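Local coordinates for protein transcriptional regulator (PDB 7DWM) that binds the small molecule 3,5-dimethylpyrazin-2-ol and probably regulates transcription by binding DNA, as a phage-encoded VqmA, at residues 167-172 and 218-223. Numbering follows the deposited sequence.
Sequences LVLFFL and KGYYSM
Phe170 and Met223 meet where the loop following the last helix of the LuxR-type helix-turn-helix domain, 208-217, comes back against the domain's first helix, 163-172. Apolar packing carries most of the contact. With chi1 of Met223 extended (174°), the kinks further out along the chain carry its methyl CE to within 4.0 Å of Phe170 CB and 4.1 Å of Phe170 CD2. One residue earlier in the helix, Leu169 also points toward the loop: its CD2 branch lies 4.1 Å from Tyr220 CD1, approaching the ring obliquely, with the two side chains at about a right angle. Phe203 touches Leu169 and stacks edge-to-face with Tyr220, so that helix 189-203 meets both residues of this pair.

No hydrogen bond links the two segments directly, but Arg174, just beyond the helix, bridges them, its NH1 bonding to Phe170 O and its NH2 to Tyr221 O, with cation-pi contacts to both their rings. Pro225 adds to the packing on Phe170, and Val138 of the second subunit also touches it, placing the contact beside the dimer interface. The remaining approach is to the ring's edge: Met223 O lies near the ring plane, 3.6 Å from Phe170 CE2 and 3.4 Å from Phe170 CD2.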
loop_
_atom_site.group_PDB
_atom_site.type_symbol
_atom_site.label_atom_id
_atom_site.label_comp_id
_atom_site.label_asym_id
_atom_site.label_seq_id
_atom_site.Cartn_x
_atom_site.Cartn_y
_atom_site.Cartn_z
ATOM N N LEU A 167 19.976 -4.442 -11.553
ATOM C CA LEU A 167 20.106 -4.787 -10.136
ATOM C C LEU A 167 20.950 -3.752 -9.395
ATOM O O LEU A 167 20.575 -3.264 -8.314
ATOM C CB LEU A 167 20.725 -6.176 -9.995
ATOM C CG LEU A 167 19.812 -7.329 -9.574
ATOM C CD1 LEU A 167 18.864 -7.692 -10.699
ATOM C CD2 LEU A 167 20.635 -8.538 -9.167
ATOM N N VAL A 168 22.113 -3.423 -9.965
ATOM C CA VAL A 168 23.020 -2.463 -9.348
ATOM C C VAL A 168 22.322 -1.125 -9.149
ATOM O O VAL A 168 22.456 -0.497 -8.096
ATOM C CB VAL A 168 24.301 -2.316 -10.191
ATOM C CG1 VAL A 168 25.122 -1.125 -9.716
ATOM C CG2 VAL A 168 25.126 -3.591 -10.125
ATOM N N LEU A 169 21.561 -0.673 -10.147
ATOM C CA LEU A 169 20.880 0.612 -10.020
ATOM C C LEU A 169 19.740 0.546 -9.008
ATOM O O LEU A 169 19.526 1.500 -8.250
ATOM C CB LEU A 169 20.364 1.072 -11.384
ATOM C CG LEU A 169 19.786 2.488 -11.395
ATOM C CD1 LEU A 169 20.878 3.477 -11.044
ATOM C CD2 LEU A 169 19.180 2.808 -12.748
ATOM N N PHE A 170 18.980 -0.557 -9.003
ATOM C CA PHE A 170 17.946 -0.755 -7.992
ATOM C C PHE A 170 18.510 -0.564 -6.594
ATOM O O PHE A 170 17.905 0.110 -5.751
ATOM C CB PHE A 170 17.328 -2.151 -8.133
ATOM C CG PHE A 170 16.148 -2.396 -7.221
ATOM C CD1 PHE A 170 16.329 -2.907 -5.944
ATOM C CD2 PHE A 170 14.859 -2.111 -7.645
ATOM C CE1 PHE A 170 15.246 -3.125 -5.110
ATOM C CE2 PHE A 170 13.775 -2.328 -6.815
ATOM C CZ PHE A 170 13.969 -2.835 -5.547
ATOM N N PHE A 171 19.678 -1.145 -6.329
ATOM C CA PHE A 171 20.219 -1.023 -4.979
ATOM C C PHE A 171 20.971 0.288 -4.759
ATOM O O PHE A 171 21.064 0.752 -3.618
ATOM C CB PHE A 171 21.083 -2.239 -4.654
ATOM C CG PHE A 171 20.276 -3.485 -4.428
ATOM C CD1 PHE A 171 19.328 -3.531 -3.418
ATOM C CD2 PHE A 171 20.435 -4.593 -5.241
ATOM C CE1 PHE A 171 18.566 -4.665 -3.212
ATOM C CE2 PHE A 171 19.680 -5.730 -5.038
ATOM C CZ PHE A 171 18.744 -5.766 -4.022
ATOM N N LEU A 172 21.505 0.898 -5.819
ATOM C CA LEU A 172 22.104 2.224 -5.695
ATOM C C LEU A 172 21.061 3.253 -5.279
ATOM O O LEU A 172 21.284 4.046 -4.357
ATOM C CB LEU A 172 22.754 2.631 -7.018
ATOM C CG LEU A 172 24.239 2.351 -7.257
ATOM C CD1 LEU A 172 24.743 3.272 -8.351
ATOM C CD2 LEU A 172 25.061 2.522 -5.986
ATOM N N LYS A 218 14.062 10.538 -13.701
ATOM C CA LYS A 218 13.560 9.830 -14.872
ATOM C C LYS A 218 12.678 8.641 -14.512
ATOM O O LYS A 218 12.404 7.804 -15.377
ATOM C CB LYS A 218 14.726 9.371 -15.749
ATOM C CG LYS A 218 15.185 10.417 -16.755
ATOM C CD LYS A 218 16.672 10.296 -17.047
ATOM C CE LYS A 218 17.052 11.043 -18.318
ATOM N NZ LYS A 218 18.251 10.451 -18.978
ATOM N N GLY A 219 12.235 8.541 -13.259
ATOM C CA GLY A 219 11.311 7.494 -12.868
ATOM C C GLY A 219 11.927 6.158 -12.520
ATOM O O GLY A 219 11.186 5.184 -12.338
ATOM N N TYR A 220 13.252 6.071 -12.403
ATOM C CA TYR A 220 13.896 4.780 -12.204
ATOM C C TYR A 220 13.781 4.244 -10.782
ATOM O O TYR A 220 14.178 3.097 -10.543
ATOM C CB TYR A 220 15.368 4.864 -12.608
ATOM C CG TYR A 220 15.575 4.746 -14.100
ATOM C CD1 TYR A 220 15.657 3.503 -14.712
ATOM C CD2 TYR A 220 15.674 5.879 -14.899
ATOM C CE1 TYR A 220 15.843 3.389 -16.079
ATOM C CE2 TYR A 220 15.858 5.776 -16.266
ATOM C CZ TYR A 220 15.943 4.529 -16.850
ATOM O OH TYR A 220 16.126 4.425 -18.210
ATOM N N TYR A 221 13.266 5.027 -9.828
ATOM C CA TYR A 221 13.042 4.466 -8.498
ATOM C C TYR A 221 11.953 3.403 -8.510
ATOM O O TYR A 221 11.959 2.501 -7.664
ATOM C CB TYR A 221 12.691 5.561 -7.492
ATOM C CG TYR A 221 12.714 5.052 -6.069
ATOM C CD1 TYR A 221 11.559 4.578 -5.458
ATOM C CD2 TYR A 221 13.900 5.011 -5.348
ATOM C CE1 TYR A 221 11.582 4.095 -4.164
ATOM C CE2 TYR A 221 13.933 4.532 -4.053
ATOM C CZ TYR A 221 12.771 4.074 -3.466
ATOM O OH TYR A 221 12.798 3.595 -2.177
ATOM N N SER A 222 11.024 3.481 -9.456
ATOM C CA SER A 222 9.925 2.533 -9.563
ATOM C C SER A 222 10.251 1.376 -10.491
ATOM O O SER A 222 9.380 0.541 -10.753
ATOM C CB SER A 222 8.654 3.238 -10.038
ATOM O OG SER A 222 8.781 3.670 -11.381
ATOM N N MET A 223 11.477 1.314 -10.996
ATOM C CA MET A 223 11.866 0.235 -11.887
ATOM C C MET A 223 12.042 -1.069 -11.124
ATOM O O MET A 223 12.609 -1.110 -10.030
ATOM C CB MET A 223 13.158 0.587 -12.618
ATOM C CG MET A 223 13.716 -0.553 -13.457
ATOM S SD MET A 223 15.470 -0.871 -13.191
ATOM C CE MET A 223 15.422 -1.814 -11.673
#